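Local coordinates for putative cell surface protein (PDB 4OFQ), which is a streptococcal cell-surface protein of the antigen I/II family that probably acts as an adhesin, represented here by its C-terminal beta-sandwich region with a bound calcium ion, at residues 78-83 and 128-133; 163-168 and 185-190; 241-246 and 281-286. One frame throughout, in Å; residues are numbered along the deposited sequence. Where two conformers were deposited one is given.

Interaction 1: 78-83 and 128-133; sequences HSLVVN and YMWVAK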
ATOM      1  N   HIS A  78       2.722   6.765 -13.661  1.00  9.40           N
ATOM      2  CA  HIS A  78       3.719   6.174 -14.548  1.00 12.25           C
ATOM      3  C   HIS A  78       4.110   4.742 -14.201  1.00 12.55           C
ATOM      4  O   HIS A  78       4.821   4.095 -14.960  1.00 15.25           O
ATOM      5  CB  HIS A  78       4.934   7.092 -14.589  1.00 12.98           C
ATOM      6  CG  HIS A  78       4.573   8.483 -14.993  1.00 13.96           C
ATOM      7  ND1 HIS A  78       4.356   8.835 -16.307  1.00 15.18           N
ATOM      8  CD2 HIS A  78       4.295   9.583 -14.254  1.00 13.47           C
ATOM      9  CE1 HIS A  78       4.001  10.108 -16.363  1.00 12.06           C
ATOM     10  NE2 HIS A  78       3.958  10.584 -15.130  1.00 15.90           N
ATOM     11  N   SER A  79       3.634   4.248 -13.064  1.00  8.71           N
ATOM     12  CA  SER A  79       3.947   2.876 -12.642  1.00  8.53           C
ATOM     13  C   SER A  79       2.916   1.877 -13.150  1.00  9.38           C
ATOM     14  O   SER A  79       3.064   0.666 -12.941  1.00 12.27           O
ATOM     15  CB  SER A  79       3.999   2.781 -11.108  1.00  8.90           C
ATOM     16  OG  SER A  79       2.704   2.947 -10.534  1.00  8.79           O
ATOM     17  N   LEU A  80       1.882   2.367 -13.830  1.00  8.57           N
ATOM     18  CA  LEU A  80       0.795   1.483 -14.271  1.00 10.07           C
ATOM     19  C   LEU A  80       1.293   0.272 -15.041  1.00  9.97           C
ATOM     20  O   LEU A  80       2.076   0.400 -15.981  1.00 10.88           O
ATOM     21  CB  LEU A  80      -0.237   2.238 -15.129  1.00 13.18           C
ATOM     22  CG  LEU A  80      -1.318   1.351 -15.773  1.00 14.11           C
ATOM     23  CD1 LEU A  80      -2.161   0.627 -14.693  1.00 10.94           C
ATOM     24  CD2 LEU A  80      -2.241   2.143 -16.725  1.00 14.62           C
ATOM     25  N   VAL A  81       0.827  -0.902 -14.640  1.00 10.28           N
ATOM     26  CA  VAL A  81       0.989  -2.113 -15.443  1.00 12.86           C
ATOM     27  C   VAL A  81      -0.403  -2.586 -15.826  1.00 14.98           C
ATOM     28  O   VAL A  81      -1.242  -2.829 -14.948  1.00 13.80           O
ATOM     29  CB  VAL A  81       1.700  -3.233 -14.659  1.00 13.14           C
ATOM     30  CG1 VAL A  81       1.712  -4.560 -15.478  1.00 14.68           C
ATOM     31  CG2 VAL A  81       3.118  -2.806 -14.268  1.00 16.69           C
ATOM     32  N   VAL A  82      -0.671  -2.690 -17.127  1.00 10.75           N
ATOM     33  CA  VAL A  82      -1.975  -3.185 -17.562  1.00  8.93           C
ATOM     34  C   VAL A  82      -1.886  -4.697 -17.627  1.00 17.17           C
ATOM     35  O   VAL A  82      -1.272  -5.248 -18.541  1.00 12.30           O
ATOM     36  CB  VAL A  82      -2.375  -2.614 -18.930  1.00 10.85           C
ATOM     37  CG1 VAL A  82      -3.727  -3.157 -19.379  1.00  9.34           C
ATOM     38  CG2 VAL A  82      -2.435  -1.114 -18.852  1.00  8.85           C
ATOM     39  N   ASN A  83      -2.482  -5.374 -16.653  1.00 11.83           N
ATOM     40  CA  ASN A  83      -2.388  -6.831 -16.621  1.00 10.48           C
ATOM     41  C   ASN A  83      -3.223  -7.472 -17.733  1.00 10.47           C
ATOM     42  O   ASN A  83      -2.797  -8.443 -18.370  1.00 14.95           O
ATOM     43  CB  ASN A  83      -2.760  -7.351 -15.235  1.00 10.01           C
ATOM     44  CG  ASN A  83      -1.920  -6.706 -14.147  1.00 15.79           C
ATOM     45  OD1 ASN A  83      -0.696  -6.762 -14.187  1.00 12.32           O
ATOM     46  ND2 ASN A  83      -2.572  -6.044 -13.203  1.00 12.95           N
ATOM     47  N   TYR A 128      -5.749   8.176 -16.997  1.00 10.37           N
ATOM     48  CA  TYR A 128      -5.603   7.405 -18.219  1.00  9.91           C
ATOM     49  C   TYR A 128      -6.944   7.333 -18.904  1.00 14.51           C
ATOM     50  O   TYR A 128      -7.984   7.262 -18.243  1.00 11.78           O
ATOM     51  CB  TYR A 128      -5.186   5.976 -17.929  1.00  9.34           C
ATOM     52  CG  TYR A 128      -3.718   5.802 -17.684  1.00 11.30           C
ATOM     53  CD1 TYR A 128      -3.204   5.865 -16.396  1.00 14.85           C
ATOM     54  CD2 TYR A 128      -2.843   5.573 -18.747  1.00  9.25           C
ATOM     55  CE1 TYR A 128      -1.837   5.691 -16.166  1.00  9.64           C
ATOM     56  CE2 TYR A 128      -1.484   5.400 -18.526  1.00  9.19           C
ATOM     57  CZ  TYR A 128      -0.999   5.463 -17.234  1.00 12.60           C
ATOM     58  OH  TYR A 128       0.340   5.299 -16.997  1.00 10.55           O
ATOM     59  N   MET A 129      -6.921   7.355 -20.230  0.84 10.86           N
ATOM     60  CA  MET A 129      -8.133   7.095 -20.986  0.84 13.64           C
ATOM     61  C   MET A 129      -7.869   6.028 -22.038  0.84 13.21           C
ATOM     62  O   MET A 129      -6.757   5.937 -22.564  0.84 12.70           O
ATOM     63  CB  MET A 129      -8.737   8.387 -21.573  0.84 17.20           C
ATOM     64  CG  MET A 129      -7.889   9.125 -22.595  0.84 19.53           C
ATOM     65  SD  MET A 129      -8.550  10.774 -22.984  0.84 19.86           S
ATOM     66  CE  MET A 129     -10.247  10.407 -23.434  0.84 14.19           C
ATOM     67  N   TRP A 130      -8.872   5.187 -22.293  1.00 10.89           N
ATOM     68  CA  TRP A 130      -8.801   4.195 -23.366  1.00 11.50           C
ATOM     69  C   TRP A 130      -9.892   4.535 -24.382  1.00 12.00           C
ATOM     70  O   TRP A 130     -11.064   4.712 -24.016  1.00 13.39           O
ATOM     71  CB  TRP A 130      -9.011   2.783 -22.814  1.00 12.75           C
ATOM     72  CG  TRP A 130      -7.848   2.257 -22.061  1.00 10.89           C
ATOM     73  CD1 TRP A 130      -6.841   1.487 -22.554  1.00 10.89           C
ATOM     74  CD2 TRP A 130      -7.545   2.478 -20.674  1.00 12.57           C
ATOM     75  NE1 TRP A 130      -5.939   1.195 -21.555  1.00 12.64           N
ATOM     76  CE2 TRP A 130      -6.348   1.792 -20.393  1.00 12.91           C
ATOM     77  CE3 TRP A 130      -8.181   3.174 -19.639  1.00 13.04           C
ATOM     78  CZ2 TRP A 130      -5.756   1.794 -19.121  1.00  9.41           C
ATOM     79  CZ3 TRP A 130      -7.586   3.171 -18.368  1.00 11.78           C
ATOM     80  CH2 TRP A 130      -6.396   2.479 -18.129  1.00 11.70           C
ATOM     81  N   VAL A 131      -9.508   4.674 -25.653  1.00 11.75           N
ATOM     82  CA  VAL A 131     -10.437   5.129 -26.689  1.00 15.99           C
ATOM     83  C   VAL A 131     -10.566   4.055 -27.749  1.00 12.73           C
ATOM     84  O   VAL A 131      -9.559   3.584 -28.281  1.00 13.46           O
ATOM     85  CB  VAL A 131      -9.941   6.433 -27.363  1.00 19.46           C
ATOM     86  CG1 VAL A 131     -10.933   6.907 -28.451  1.00 20.33           C
ATOM     87  CG2 VAL A 131      -9.708   7.521 -26.311  1.00 12.82           C
ATOM     88  N   ALA A 132     -11.789   3.635 -28.053  1.00 13.09           N
ATOM     89  CA  ALA A 132     -11.963   2.663 -29.137  1.00 13.54           C
ATOM     90  C   ALA A 132     -11.440   3.235 -30.459  1.00 14.13           C
ATOM     91  O   ALA A 132     -11.916   4.279 -30.914  1.00 14.61           O
ATOM     92  CB  ALA A 132     -13.424   2.278 -29.276  1.00 13.98           C
ATOM     93  N   LYS A 133     -10.483   2.535 -31.072  1.00 14.25           N
ATOM     94  CA  LYS A 133      -9.894   2.961 -32.344  1.00 14.94           C
ATOM     95  C   LYS A 133     -10.881   2.948 -33.521  1.00 15.82           C
ATOM     96  O   LYS A 133     -10.762   3.750 -34.457  1.00 19.20           O
ATOM     97  CB  LYS A 133      -8.689   2.079 -32.692  1.00 15.03           C
ATOM     98  CG  LYS A 133      -7.549   2.126 -31.686  1.00 14.33           C
ATOM     99  CD  LYS A 133      -6.437   1.184 -32.133  1.00 17.96           C
ATOM    100  CE  LYS A 133      -5.321   1.128 -31.121  1.00 19.77           C
ATOM    101  NZ  LYS A 133      -4.234   0.240 -31.628  1.00 23.23           N
TER

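Interaction 2: 163-168 and 185-190; sequences KGDITN and VNHLSE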
ATOM      1  N   LYS A 163       1.486   9.938   3.747  1.00 29.91           N
ATOM      2  CA  LYS A 163       0.241   9.715   4.459  1.00 35.85           C
ATOM      3  C   LYS A 163      -0.908  10.365   3.713  1.00 33.73           C
ATOM      4  O   LYS A 163      -0.707  11.275   2.906  1.00 40.85           O
ATOM      5  CB  LYS A 163       0.316  10.289   5.878  1.00 39.71           C
ATOM      6  CG  LYS A 163       0.346  11.816   5.937  1.00 38.22           C
ATOM      7  CD  LYS A 163       0.361  12.304   7.384  1.00 49.75           C
ATOM      8  CE  LYS A 163       0.478  13.820   7.480  1.00 54.09           C
ATOM      9  NZ  LYS A 163      -0.716  14.515   6.923  1.00 52.82           N
ATOM     10  N   GLY A 164      -2.114   9.900   4.004  1.00 24.27           N
ATOM     11  CA  GLY A 164      -3.309  10.441   3.386  1.00 26.41           C
ATOM     12  C   GLY A 164      -4.150   9.312   2.831  1.00 27.52           C
ATOM     13  O   GLY A 164      -3.886   8.136   3.090  1.00 23.76           O
ATOM     14  N   ASP A 165      -5.168   9.655   2.058  1.00 24.98           N
ATOM     15  CA  ASP A 165      -5.972   8.620   1.437  1.00 23.21           C
ATOM     16  C   ASP A 165      -5.676   8.494  -0.045  1.00 17.34           C
ATOM     17  O   ASP A 165      -5.196   9.425  -0.674  1.00 20.96           O
ATOM     18  CB  ASP A 165      -7.450   8.862   1.699  1.00 27.46           C
ATOM     19  CG  ASP A 165      -7.751   8.944   3.178  1.00 34.11           C
ATOM     20  OD1 ASP A 165      -7.776   7.876   3.839  1.00 33.88           O
ATOM     21  OD2 ASP A 165      -7.927  10.076   3.677  1.00 34.03           O
ATOM     22  N   ILE A 166      -5.934   7.301  -0.568  1.00 15.27           N
ATOM     23  CA  ILE A 166      -5.704   6.974  -1.959  1.00 13.15           C
ATOM     24  C   ILE A 166      -7.071   6.768  -2.574  1.00 15.48           C
ATOM     25  O   ILE A 166      -7.895   6.042  -2.013  1.00 18.11           O
ATOM     26  CB  ILE A 166      -4.920   5.656  -2.055  1.00 13.60           C
ATOM     27  CG1 ILE A 166      -3.571   5.802  -1.340  1.00 14.05           C
ATOM     28  CG2 ILE A 166      -4.727   5.253  -3.514  1.00 12.26           C
ATOM     29  CD1 ILE A 166      -3.026   4.492  -0.768  1.00 15.01           C
ATOM     30  N   THR A 167      -7.332   7.419  -3.703  1.00 13.16           N
ATOM     31  CA  THR A 167      -8.611   7.241  -4.388  1.00 12.14           C
ATOM     32  C   THR A 167      -8.377   6.822  -5.828  1.00 11.59           C
ATOM     33  O   THR A 167      -7.373   7.178  -6.431  1.00 12.28           O
ATOM     34  CB  THR A 167      -9.497   8.513  -4.341  1.00 15.23           C
ATOM     35  OG1 THR A 167      -8.921   9.537  -5.159  1.00 13.19           O
ATOM     36  CG2 THR A 167      -9.655   9.019  -2.889  1.00 14.14           C
ATOM     37  N   ASN A 168      -9.292   6.022  -6.353  1.00 11.27           N
ATOM     38  CA  ASN A 168      -9.280   5.658  -7.757  1.00 10.75           C
ATOM     39  C   ASN A 168     -10.734   5.626  -8.202  1.00 11.27           C
ATOM     40  O   ASN A 168     -11.583   5.055  -7.507  1.00 12.26           O
ATOM     41  CB  ASN A 168      -8.612   4.296  -7.960  1.00 11.29           C
ATOM     42  CG  ASN A 168      -8.342   4.001  -9.418  1.00 15.31           C
ATOM     43  OD1 ASN A 168      -7.609   4.744 -10.060  1.00 11.38           O
ATOM     44  N   VAL A 185     -11.488   3.780  -2.174  1.00 13.82           N
ATOM     45  CA  VAL A 185     -10.659   4.511  -1.228  1.00 13.41           C
ATOM     46  C   VAL A 185      -9.797   3.570  -0.401  1.00 18.50           C
ATOM     47  O   VAL A 185     -10.295   2.577   0.133  1.00 14.81           O
ATOM     48  CB  VAL A 185     -11.526   5.327  -0.249  1.00 14.69           C
ATOM     49  CG1 VAL A 185     -10.656   6.042   0.802  1.00 15.04           C
ATOM     50  CG2 VAL A 185     -12.425   6.308  -1.011  1.00 20.98           C
ATOM     51  N   ASN A 186      -8.514   3.898  -0.270  1.00 12.82           N
ATOM     52  CA  ASN A 186      -7.657   3.180   0.662  1.00 12.49           C
ATOM     53  C   ASN A 186      -6.838   4.147   1.474  1.00 12.84           C
ATOM     54  O   ASN A 186      -6.453   5.197   0.977  1.00 21.43           O
ATOM     55  CB  ASN A 186      -6.744   2.225  -0.090  1.00 11.55           C
ATOM     56  CG  ASN A 186      -7.519   1.141  -0.768  1.00 15.07           C
ATOM     57  OD1 ASN A 186      -7.911   1.268  -1.932  1.00 11.06           O
ATOM     58  ND2 ASN A 186      -7.785   0.078  -0.034  1.00 13.10           N
ATOM     59  N   HIS A 187      -6.575   3.788   2.728  1.00 13.31           N
ATOM     60  CA  HIS A 187      -5.813   4.659   3.605  1.00 19.12           C
ATOM     61  C   HIS A 187      -4.371   4.193   3.613  1.00 14.60           C
ATOM     62  O   HIS A 187      -4.095   2.996   3.722  1.00 17.05           O
ATOM     63  CB  HIS A 187      -6.408   4.631   5.020  1.00 23.38           C
ATOM     64  CG  HIS A 187      -5.770   5.600   5.968  1.00 28.86           C
ATOM     65  ND1 HIS A 187      -5.087   5.198   7.096  1.00 30.83           N
ATOM     66  CD2 HIS A 187      -5.717   6.955   5.958  1.00 27.99           C
ATOM     67  CE1 HIS A 187      -4.637   6.262   7.740  1.00 29.34           C
ATOM     68  NE2 HIS A 187      -5.013   7.341   7.075  1.00 30.51           N
ATOM     69  N   LEU A 188      -3.443   5.128   3.456  1.00 16.33           N
ATOM     70  CA  LEU A 188      -2.036   4.801   3.612  1.00 17.96           C
ATOM     71  C   LEU A 188      -1.646   4.984   5.070  1.00 15.34           C
ATOM     72  O   LEU A 188      -1.686   6.090   5.592  1.00 14.19           O
ATOM     73  CB  LEU A 188      -1.151   5.667   2.709  1.00 18.53           C
ATOM     74  CG  LEU A 188       0.347   5.492   2.966  1.00 19.77           C
ATOM     75  CD1 LEU A 188       0.767   4.029   2.818  1.00 21.85           C
ATOM     76  CD2 LEU A 188       1.163   6.374   2.033  1.00 23.40           C
ATOM     77  N   SER A 189      -1.285   3.886   5.729  1.00 18.10           N
ATOM     78  CA  SER A 189      -0.800   3.957   7.094  1.00 25.94           C
ATOM     79  C   SER A 189       0.488   4.767   7.143  1.00 22.26           C
ATOM     80  O   SER A 189       1.361   4.601   6.292  1.00 23.14           O
ATOM     81  CB  SER A 189      -0.547   2.550   7.635  1.00 28.27           C
ATOM     82  OG  SER A 189      -1.767   1.916   7.947  1.00 28.74           O
ATOM     83  N   GLU A 190       0.588   5.670   8.108  1.00 25.72           N
ATOM     84  CA  GLU A 190       1.841   6.375   8.311  1.00 26.81           C
ATOM     85  C   GLU A 190       2.674   5.531   9.252  1.00 21.98           C
ATOM     86  O   GLU A 190       2.279   5.284  10.392  1.00 18.93           O
ATOM     87  CB  GLU A 190       1.624   7.764   8.893  1.00 38.07           C
ATOM     88  CG  GLU A 190       2.923   8.537   9.060  1.00 48.54           C
ATOM     89  CD  GLU A 190       2.706   9.936   9.596  1.00 57.70           C
ATOM     90  OE1 GLU A 190       1.553  10.415   9.551  1.00 63.76           O
ATOM     91  OE2 GLU A 190       3.689  10.552  10.066  1.00 55.18           O
TER
HETATM   92  O   HOH W   1      -2.436   8.520   5.985  1.00 40.92           O

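Interaction 3: 241-246 and 281-286; sequences DQLQHT and TVYNKE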
ATOM      1  N   ASP A 241      19.554  -3.140  14.014  1.00 12.38           N
ATOM      2  CA  ASP A 241      20.202  -2.103  14.819  1.00  8.86           C
ATOM      3  C   ASP A 241      21.715  -2.240  14.707  1.00 14.06           C
ATOM      4  O   ASP A 241      22.278  -3.261  15.098  1.00 13.34           O
ATOM      5  CB  ASP A 241      19.733  -2.219  16.282  1.00  9.11           C
ATOM      6  CG  ASP A 241      20.106  -1.018  17.115  1.00 13.48           C
ATOM      7  OD1 ASP A 241      21.189  -0.444  16.885  1.00  7.83           O
ATOM      8  OD2 ASP A 241      19.308  -0.628  17.987  1.00 14.79           O
ATOM      9  N   GLN A 242      22.368  -1.225  14.134  1.00 11.18           N
ATOM     10  CA  GLN A 242      23.825  -1.201  14.079  1.00  9.95           C
ATOM     11  C   GLN A 242      24.307  -0.526  15.346  1.00 10.26           C
ATOM     12  O   GLN A 242      24.302   0.703  15.444  1.00 14.75           O
ATOM     13  CB  GLN A 242      24.320  -0.413  12.858  1.00 10.51           C
ATOM     14  CG  GLN A 242      25.841  -0.183  12.845  1.00 22.73           C
ATOM     15  CD  GLN A 242      26.659  -1.473  12.869  1.00 27.99           C
ATOM     16  OE1 GLN A 242      26.545  -2.309  11.967  1.00 32.16           O
ATOM     17  NE2 GLN A 242      27.506  -1.631  13.900  1.00 15.02           N
ATOM     18  N   LEU A 243      24.691  -1.327  16.331  1.00 10.49           N
ATOM     19  CA  LEU A 243      25.132  -0.784  17.607  1.00 12.47           C
ATOM     20  C   LEU A 243      26.509  -0.163  17.454  1.00 13.04           C
ATOM     21  O   LEU A 243      27.299  -0.605  16.629  1.00 11.29           O
ATOM     22  CB  LEU A 243      25.171  -1.891  18.662  1.00 13.15           C
ATOM     23  CG  LEU A 243      23.813  -2.497  19.009  1.00 11.04           C
ATOM     24  CD1 LEU A 243      23.993  -3.812  19.764  1.00 12.11           C
ATOM     25  CD2 LEU A 243      22.984  -1.502  19.813  1.00 13.08           C
ATOM     26  N   GLN A 244      26.780   0.885  18.226  1.00  9.97           N
ATOM     27  CA  GLN A 244      28.114   1.470  18.250  1.00 10.78           C
ATOM     28  C   GLN A 244      28.971   0.558  19.115  1.00 11.93           C
ATOM     29  O   GLN A 244      29.239   0.865  20.272  1.00 14.18           O
ATOM     30  CB  GLN A 244      28.060   2.873  18.847  1.00 11.57           C
ATOM     31  CG  GLN A 244      29.303   3.689  18.616  1.00 10.99           C
ATOM     32  CD  GLN A 244      29.134   5.132  19.069  1.00 10.58           C
ATOM     33  OE1 GLN A 244      28.168   5.803  18.705  1.00 15.11           O
ATOM     34  NE2 GLN A 244      30.073   5.608  19.868  1.00 11.10           N
ATOM     35  N   HIS A 245      29.374  -0.581  18.558  1.00 12.51           N
ATOM     36  CA  HIS A 245      30.044  -1.617  19.345  1.00 17.82           C
ATOM     37  C   HIS A 245      31.454  -1.269  19.844  1.00 18.31           C
ATOM     38  O   HIS A 245      32.037  -2.017  20.624  1.00 17.84           O
ATOM     39  CB  HIS A 245      30.024  -2.975  18.620  1.00 21.29           C
ATOM     40  CG  HIS A 245      30.851  -3.017  17.376  1.00 20.23           C
ATOM     41  ND1 HIS A 245      30.943  -1.952  16.503  1.00 17.96           N
ATOM     42  CD2 HIS A 245      31.634  -3.994  16.860  1.00 23.11           C
ATOM     43  CE1 HIS A 245      31.749  -2.272  15.506  1.00 25.09           C
ATOM     44  NE2 HIS A 245      32.175  -3.508  15.694  1.00 21.53           N
ATOM     45  N   THR A 246      31.999  -0.135  19.414  1.00 14.53           N
ATOM     46  CA  THR A 246      33.208   0.393  20.043  1.00 16.71           C
ATOM     47  C   THR A 246      32.930   0.802  21.497  1.00 14.74           C
ATOM     48  O   THR A 246      33.838   0.804  22.333  1.00 15.61           O
ATOM     49  CB  THR A 246      33.732   1.625  19.302  1.00 18.72           C
ATOM     50  OG1 THR A 246      32.651   2.542  19.085  1.00 14.09           O
ATOM     51  CG2 THR A 246      34.320   1.234  17.950  1.00 19.32           C
ATOM     52  N   THR A 281      17.222 -14.125  16.889  1.00 15.52           N
ATOM     53  CA  THR A 281      18.115 -13.007  17.127  1.00 17.22           C
ATOM     54  C   THR A 281      19.475 -13.351  16.559  1.00 20.90           C
ATOM     55  O   THR A 281      19.980 -14.452  16.767  1.00 22.24           O
ATOM     56  CB  THR A 281      18.246 -12.705  18.633  1.00 16.04           C
ATOM     57  OG1 THR A 281      17.001 -12.196  19.130  1.00 17.36           O
ATOM     58  CG2 THR A 281      19.358 -11.675  18.882  1.00 15.68           C
ATOM     59  N   VAL A 282      20.062 -12.421  15.821  1.00 15.35           N
ATOM     60  CA  VAL A 282      21.436 -12.600  15.363  1.00 20.53           C
ATOM     61  C   VAL A 282      22.247 -11.379  15.762  1.00 19.65           C
ATOM     62  O   VAL A 282      21.884 -10.242  15.438  1.00 22.30           O
ATOM     63  CB  VAL A 282      21.519 -12.793  13.838  1.00 26.18           C
ATOM     64  CG1 VAL A 282      22.982 -12.870  13.398  1.00 31.78           C
ATOM     65  CG2 VAL A 282      20.769 -14.053  13.415  1.00 24.42           C
ATOM     66  N   TYR A 283      23.325 -11.597  16.499  1.00 17.21           N
ATOM     67  CA  TYR A 283      24.243 -10.503  16.767  1.00 16.14           C
ATOM     68  C   TYR A 283      25.628 -10.835  16.277  1.00 18.02           C
ATOM     69  O   TYR A 283      26.185 -11.892  16.595  1.00 19.40           O
ATOM     70  CB  TYR A 283      24.288 -10.121  18.245  1.00 15.57           C
ATOM     71  CG  TYR A 283      25.301  -9.027  18.507  1.00 17.49           C
ATOM     72  CD1 TYR A 283      25.057  -7.716  18.103  1.00 14.56           C
ATOM     73  CD2 TYR A 283      26.504  -9.308  19.136  1.00 19.13           C
ATOM     74  CE1 TYR A 283      25.991  -6.711  18.321  1.00 15.94           C
ATOM     75  CE2 TYR A 283      27.436  -8.314  19.368  1.00 25.87           C
ATOM     76  CZ  TYR A 283      27.174  -7.019  18.957  1.00 22.69           C
ATOM     77  OH  TYR A 283      28.104  -6.032  19.180  1.00 33.49           O
ATOM     78  N   ASN A 284      26.187  -9.921  15.498  1.00 18.77           N
ATOM     79  CA  ASN A 284      27.527 -10.092  14.955  1.00 24.36           C
ATOM     80  C   ASN A 284      28.533  -9.317  15.791  1.00 24.17           C
ATOM     81  O   ASN A 284      28.613  -8.094  15.689  1.00 19.59           O
ATOM     82  CB  ASN A 284      27.565  -9.611  13.500  1.00 26.82           C
ATOM     83  CG  ASN A 284      28.887  -9.921  12.806  1.00 32.53           C
ATOM     84  OD1 ASN A 284      29.954  -9.902  13.419  1.00 32.69           O
ATOM     85  ND2 ASN A 284      28.813 -10.204  11.512  1.00 38.04           N
ATOM     86  N   LYS A 285      29.314 -10.036  16.595  1.00 22.05           N
ATOM     87  CA  LYS A 285      30.229  -9.413  17.551  1.00 28.75           C
ATOM     88  C   LYS A 285      31.289  -8.557  16.881  1.00 24.06           C
ATOM     89  O   LYS A 285      31.708  -7.533  17.420  1.00 25.75           O
ATOM     90  CB  LYS A 285      30.903 -10.482  18.412  1.00 34.97           C
ATOM     91  CG  LYS A 285      29.929 -11.488  18.995  1.00 39.79           C
ATOM     92  CD  LYS A 285      30.652 -12.502  19.861  1.00 42.97           C
ATOM     93  CE  LYS A 285      31.424 -11.819  20.979  1.00 42.68           C
ATOM     94  NZ  LYS A 285      31.950 -12.801  21.979  1.00 41.03           N
ATOM     95  N   GLU A 286      31.707  -8.976  15.694  1.00 30.27           N
ATOM     96  CA  GLU A 286      32.764  -8.287  14.968  1.00 35.49           C
ATOM     97  C   GLU A 286      32.286  -6.965  14.347  1.00 30.12           C
ATOM     98  O   GLU A 286      33.046  -6.003  14.259  1.00 27.22           O
ATOM     99  CB  GLU A 286      33.344  -9.215  13.893  1.00 45.07           C
ATOM    100  CG  GLU A 286      34.545  -8.652  13.149  1.00 55.32           C
ATOM    101  CD  GLU A 286      35.011  -9.554  12.015  1.00 65.95           C
ATOM    102  OE1 GLU A 286      34.481 -10.683  11.884  1.00 65.22           O
ATOM    103  OE2 GLU A 286      35.909  -9.131  11.252  1.00 69.88           O
TER

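Interaction 1: 78-83 and 128-133
Leu80 and Tyr128 meet across the gap between two strands, and chi1 sets each CG. In Leu80, CG is anti to the backbone N (chi1 173°). In Tyr128, CG is anti to the carbonyl carbon and beside the backbone N. The chi2 of Leu80, 61°, then fixes its two methyls. The two side chains slide past each other in opposite directions. Methyl CD2 of Leu80 comes to rest over the centre of the Tyr128 ring, 3.5 Å above its plane. This is a CH-pi contact, 11° off the ring normal. The methyl touches the whole ring, with Leu80 CD2 to Tyr128 CZ at 3.6 Å. Leu80 CB lies 3.6 Å from Tyr128 OH, so the hydroxyl end of the ring runs past the root of the leucine. The hydroxyl itself is hydrogen-bonded to Gly77 O, just ahead of the corner at His78 and Ser79. That bond ties the far end of the ring to the chain leading into the opposing strand.

Trp130, two residues further on, adds a looser apolar layer. Its CZ2 is 4.3 Å from Leu80 CD2 and 4.4 Å from Val82 CG2. Val82 meets the indole at its edge, near the ring plane. No hydrogen bond joins the two segments.

The strand axes stay 11.8 Å apart, consistent with facing sheets of a beta sandwich. Strand 80-87 pairs with strand 149-157, which brings Leu153 and Phe155 against Leu80. Strand 127-132 belongs to the mixed sheet, between strands 64-70 and 97-102. Tyr128 stacks on His101 and touches the calcium ligand Tyr70. Trp130 meets Tyr151 edge to face, and helix 110-119 packs on Met129 and Val131.

Interaction 2: 163-168 and 185-190
A beta hairpin is joined here through Ile166 and Asn186, near the ends of strands 164-174 and 177-188 that lie far from its turn. The strands run antiparallel in the mixed sheet of the beta sandwich. Ile166 and Asn186 form a hydrogen-bonded pair. Ile166 N gives a hydrogen to Asn186 O at 2.7 Å, and Asn186 N returns one to Ile166 O at 2.8 Å. Leu188 N also donates to Gly164 O at 3.1 Å. Beyond that the pairing loosens, and a water lies between Gly164 N and Leu188 O.

Ile166, Asn186 and Leu188 lie on one face. Ile166 CD1 packs on Leu188 CB at 4.1 Å, and both side chains reach Leu157 of strand 149-157. The Asn186 amide nitrogen is hydrogen-bonded to the carbonyls of Lys31 and Ile28. The phi of Gly164, 130°, suits glycine, since a CB there would jam against the carbonyl O of Lys163. Asn168 is linked covalently through CG to Lys18 NZ, an intramolecular isopeptide cross-link to the N-terminal part of the chain.

At the outer end Lys163 and Glu190 lie side by side. The aliphatic chain, not the ammonium, meets the carboxylate: Lys163 CD is 3.1 Å from Glu190 OE1, Lys163 NZ 5.4 Å from it.

The other face carries Asp165, Thr167, Val185 and His187. In His187, CG is anti to the backbone N (chi1 -174°), on the side of Asp165. The carboxylate is turned 43° from the imidazole plane. Asp165 OD1 sits at the ring edge, 3.1 Å from His187 CD2.

Interaction 3: 241-246 and 281-286
Leu243 makes the first contact with Tyr283, just after strand 237-242 ends. The backbone carbonyl of Leu243 is held by the residue before it, since Gln242 NE2 donates to Leu243 O at 2.9 Å. The same NE2 is also hydrogen-bonded to Thr287 O. The Leu243 and Tyr283 side chains cross at a slant, with CD1 of Leu243 3.8 Å from CE1 of Tyr283. This is the apolar part of the contact. The tyrosine ring also stacks on Tyr250.

At Gln244 the chain folds through an inverse gamma turn, with a weak bond from His245 N to Leu243 O. The Gln244 amide is hydrogen-bonded to Asp323 O and Ala325 N, beside the turn.

His245 follows and carries the polar part. CB of His245 lies 3.7 Å from Tyr283 OH. Its CG sits between the backbone N and the carbonyl carbon (chi1 68°). Beyond it the ring edge faces the turn that follows strand 279-284. His245 NE2 donates to Glu286 O at 3.0 Å, and His245 CD2 lies 3.6 Å from Lys285 O.

Strands 237-242 and 279-284 both pair with strand 289-294, so the contact spans the end of that strand in the cell surface antigen C-terminus region. The histidine bond is bent, 140° at the hydrogen, and its donor stands well above the carbonyl plane of Glu286. Such a bond is probably modest in strength. It implies a proton on NE2, whatever the overall charge of the imidazole.

Interactions 1 and 2 share one sandwich, and both reach its mixed sheet. Both are partly buried. Interaction 1 spans the gap between sheets with side chains alone and buries Tyr128 and Trp130. Interaction 2 lies within a sheet, so backbone hydrogen bonds carry it. One face has Ile166 and Leu188 packing beside a buried Asn186; the other mixes Asp165, His187 and Thr167 with Val185. Strand 149-157 lies against both. Interaction 3 belongs to the later part of the chain, its centre about 48 Å from that of interaction 1. It is a surface contact between the loop after strand 237-242 and the end of strand 279-284 with the turn beyond, without strand pairing.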